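Local coordinates for protein putative glycoside hydrolase (Bacteroides thetaiotaomicron VPI-5482, PDB 3HBZ) that binds calcium and is a putative glycoside hydrolase that may play a role in carbohydrate metabolism, at residues 180-188 and 198-206. Numbering follows the deposited sequence.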
loop_
_atom_site.group_PDB
_atom_site.type_symbol
_atom_site.label_atom_id
_atom_site.label_comp_id
_atom_site.label_asym_id
_atom_site.label_seq_id
_atom_site.Cartn_x
_atom_site.Cartn_y
_atom_site.Cartn_z
ATOM N N GLY A 180 6.671 7.015 8.539
ATOM C CA GLY A 180 5.773 7.316 7.427
ATOM C C GLY A 180 6.211 6.464 6.249
ATOM O O GLY A 180 7.397 6.477 5.849
ATOM N N ASN A 181 5.273 5.759 5.665
ATOM C CA ASN A 181 5.527 5.007 4.453
ATOM C C ASN A 181 4.435 5.127 3.380
ATOM O O ASN A 181 3.311 5.607 3.605
ATOM C CB ASN A 181 5.794 3.527 4.789
ATOM C CG ASN A 181 4.631 2.881 5.491
ATOM O OD1 ASN A 181 3.613 3.522 5.789
ATOM N ND2 ASN A 181 4.765 1.609 5.745
ATOM N N LEU A 182 4.800 4.689 2.184
ATOM C CA LEU A 182 3.853 4.580 1.107
ATOM C C LEU A 182 4.402 3.507 0.214
ATOM O O LEU A 182 5.618 3.498 -0.071
ATOM C CB LEU A 182 3.704 5.879 0.311
ATOM C CG LEU A 182 2.486 5.970 -0.606
ATOM C CD1 LEU A 182 1.259 6.339 0.287
ATOM C CD2 LEU A 182 2.703 7.009 -1.789
ATOM N N PHE A 183 3.521 2.633 -0.262
ATOM C CA PHE A 183 3.961 1.585 -1.146
ATOM C C PHE A 183 2.891 1.039 -2.079
ATOM O O PHE A 183 1.707 1.163 -1.839
ATOM C CB PHE A 183 4.569 0.430 -0.315
ATOM C CG PHE A 183 3.630 -0.127 0.757
ATOM C CD1 PHE A 183 3.516 0.469 2.006
ATOM C CD2 PHE A 183 2.868 -1.228 0.508
ATOM C CE1 PHE A 183 2.690 -0.026 2.965
ATOM C CE2 PHE A 183 2.025 -1.730 1.460
ATOM C CZ PHE A 183 1.936 -1.137 2.704
ATOM N N ILE A 184 3.352 0.398 -3.136
ATOM C CA ILE A 184 2.493 -0.356 -4.019
ATOM C C ILE A 184 2.206 -1.716 -3.387
ATOM O O ILE A 184 3.106 -2.475 -3.058
ATOM C CB ILE A 184 3.089 -0.519 -5.399
ATOM C CG1 ILE A 184 3.146 0.846 -6.113
ATOM C CG2 ILE A 184 2.239 -1.597 -6.279
ATOM C CD1 ILE A 184 3.885 0.762 -7.455
ATOM N N GLY A 185 0.933 -2.042 -3.255
ATOM C CA GLY A 185 0.553 -3.251 -2.494
ATOM C C GLY A 185 -0.687 -2.988 -1.643
ATOM O O GLY A 185 -1.564 -2.190 -2.011
ATOM N N SER A 186 -0.755 -3.641 -0.486
ATOM C CA SER A 186 -1.830 -3.377 0.438
ATOM C C SER A 186 -1.386 -3.488 1.890
ATOM O O SER A 186 -0.325 -4.050 2.194
ATOM C CB SER A 186 -3.002 -4.333 0.166
ATOM O OG SER A 186 -2.593 -5.671 0.307
ATOM N N PHE A 187 -2.211 -2.941 2.780
ATOM C CA PHE A 187 -1.923 -2.975 4.225
ATOM C C PHE A 187 -2.968 -3.858 4.891
ATOM O O PHE A 187 -4.139 -3.584 4.836
ATOM C CB PHE A 187 -1.948 -1.594 4.857
ATOM C CG PHE A 187 -1.482 -1.577 6.327
ATOM C CD1 PHE A 187 -0.159 -1.652 6.631
ATOM C CD2 PHE A 187 -2.381 -1.526 7.358
ATOM C CE1 PHE A 187 0.285 -1.633 7.937
ATOM C CE2 PHE A 187 -1.949 -1.540 8.684
ATOM C CZ PHE A 187 -0.621 -1.576 8.960
ATOM N N ASP A 188 -2.532 -4.958 5.487
ATOM C CA ASP A 188 -3.448 -5.909 6.094
ATOM C C ASP A 188 -3.609 -5.554 7.557
ATOM O O ASP A 188 -2.770 -5.902 8.392
ATOM C CB ASP A 188 -2.914 -7.313 5.887
ATOM C CG ASP A 188 -3.725 -8.393 6.628
ATOM O OD1 ASP A 188 -4.650 -8.085 7.386
ATOM O OD2 ASP A 188 -3.364 -9.538 6.453
ATOM N N LYS A 198 4.329 -8.318 8.497
ATOM C CA LYS A 198 3.414 -9.052 7.617
ATOM C C LYS A 198 2.262 -8.177 7.139
ATOM O O LYS A 198 1.595 -8.522 6.180
ATOM C CB LYS A 198 2.826 -10.276 8.310
ATOM C CG LYS A 198 3.870 -11.318 8.847
ATOM C CD LYS A 198 4.610 -11.993 7.774
ATOM C CE LYS A 198 3.900 -13.209 7.185
ATOM N NZ LYS A 198 4.684 -13.528 5.922
ATOM N N ALA A 199 2.025 -7.063 7.815
ATOM C CA ALA A 199 0.944 -6.156 7.461
ATOM C C ALA A 199 1.200 -5.415 6.150
ATOM O O ALA A 199 0.247 -5.093 5.430
ATOM C CB ALA A 199 0.712 -5.142 8.584
ATOM N N THR A 200 2.452 -5.100 5.853
ATOM C CA THR A 200 2.812 -4.387 4.618
ATOM C C THR A 200 3.047 -5.383 3.497
ATOM O O THR A 200 4.127 -5.968 3.380
ATOM C CB THR A 200 4.056 -3.486 4.816
ATOM O OG1 THR A 200 5.116 -4.265 5.314
ATOM C CG2 THR A 200 3.791 -2.399 5.831
ATOM N N LYS A 201 2.027 -5.549 2.645
ATOM C CA LYS A 201 2.100 -6.478 1.546
ATOM C C LYS A 201 2.531 -5.733 0.304
ATOM O O LYS A 201 1.808 -4.909 -0.210
ATOM C CB LYS A 201 0.769 -7.174 1.322
ATOM C CG LYS A 201 0.369 -8.078 2.504
ATOM C CD LYS A 201 -0.921 -8.835 2.250
ATOM C CE LYS A 201 -1.077 -10.030 3.220
ATOM N NZ LYS A 201 -2.449 -10.669 3.209
ATOM N N PHE A 202 3.731 -6.039 -0.153
ATOM C CA PHE A 202 4.381 -5.287 -1.212
ATOM C C PHE A 202 4.190 -5.938 -2.566
ATOM O O PHE A 202 4.608 -7.094 -2.800
ATOM C CB PHE A 202 5.900 -5.221 -0.958
ATOM C CG PHE A 202 6.303 -4.532 0.338
ATOM C CD1 PHE A 202 5.768 -3.300 0.699
ATOM C CD2 PHE A 202 7.282 -5.104 1.165
ATOM C CE1 PHE A 202 6.169 -2.636 1.875
ATOM C CE2 PHE A 202 7.704 -4.429 2.339
ATOM C CZ PHE A 202 7.154 -3.210 2.694
ATOM N N GLY A 203 3.598 -5.176 -3.476
ATOM C CA GLY A 203 3.712 -5.448 -4.919
ATOM C C GLY A 203 2.385 -5.681 -5.610
ATOM O O GLY A 203 1.476 -6.238 -5.007
ATOM N N LEU A 204 2.302 -5.292 -6.883
ATOM C CA LEU A 204 1.188 -5.636 -7.728
ATOM C C LEU A 204 1.749 -6.102 -9.078
ATOM O O LEU A 204 2.922 -5.850 -9.394
ATOM C CB LEU A 204 0.250 -4.443 -7.900
ATOM C CG LEU A 204 -0.619 -4.052 -6.675
ATOM C CD1 LEU A 204 -1.441 -2.744 -6.970
ATOM C CD2 LEU A 204 -1.512 -5.198 -6.265
ATOM N N PRO A 205 0.926 -6.779 -9.880
ATOM C CA PRO A 205 1.460 -7.327 -11.140
ATOM C C PRO A 205 1.940 -6.239 -12.106
ATOM O O PRO A 205 1.322 -5.173 -12.178
ATOM C CB PRO A 205 0.278 -8.105 -11.711
ATOM C CG PRO A 205 -0.512 -8.477 -10.502
ATOM C CD PRO A 205 -0.432 -7.268 -9.614
ATOM N N PHE A 206 3.072 -6.497 -12.777
ATOM C CA PHE A 206 3.701 -5.539 -13.709
ATOM C C PHE A 206 4.217 -6.318 -14.909
ATOM O O PHE A 206 4.893 -7.341 -14.737
ATOM C CB PHE A 206 4.847 -4.805 -12.991
ATOM C CG PHE A 206 5.431 -3.663 -13.788
ATOM C CD1 PHE A 206 4.657 -2.556 -14.116
ATOM C CD2 PHE A 206 6.764 -3.714 -14.229
ATOM C CE1 PHE A 206 5.196 -1.504 -14.885
ATOM C CE2 PHE A 206 7.311 -2.689 -14.969
ATOM C CZ PHE A 206 6.510 -1.563 -15.321
#
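The ring of Phe-202 drives its edge into one face of Phe-183, a T-shaped pair with planes at 86°. CD1 of Phe-202 lies 3.6 Å from CD2 of Phe-183. Phe-183 holds CG between its backbone N and carbonyl carbon (chi1 55°), which swings the ring over strand 200-202, where CZ also meets CB of Thr-200. The Phe-187 ring brings CE1 to 3.6 Å from CB of Ala-199 and an edge to CG2 of Thr-200. The CG2 branch of Ile-184 rests on CG of Leu-204. Strands 185-187 and 200-202 run antiparallel within the putative carbohydrate metabolism domain, away from the metal sites; strand 200-205 also pairs with strand 306-313. Ser-186 and Lys-201 exchange two backbone bonds, Asp-188 N gives a straighter one (167°) to Ala-199 O, and Gly-203 N bonds Ile-184 O beside Gly-185. Alongside Ser-186 OG, the extended Lys-201 reaches Asp-188 OD2 with NZ, a long salt bridge of 3.6 Å; NZ also hydrogen-bonds a hexaethylene glycol, probably from the crystallisation liquor, and Gly-190 N holds Asp-188 OD1. Backbone bonds thus set the register between a face bearing Phe-187 and Thr-200, with Phe-183 packed against Thr-200, and a polar one whose ion pair probably adds only weakly.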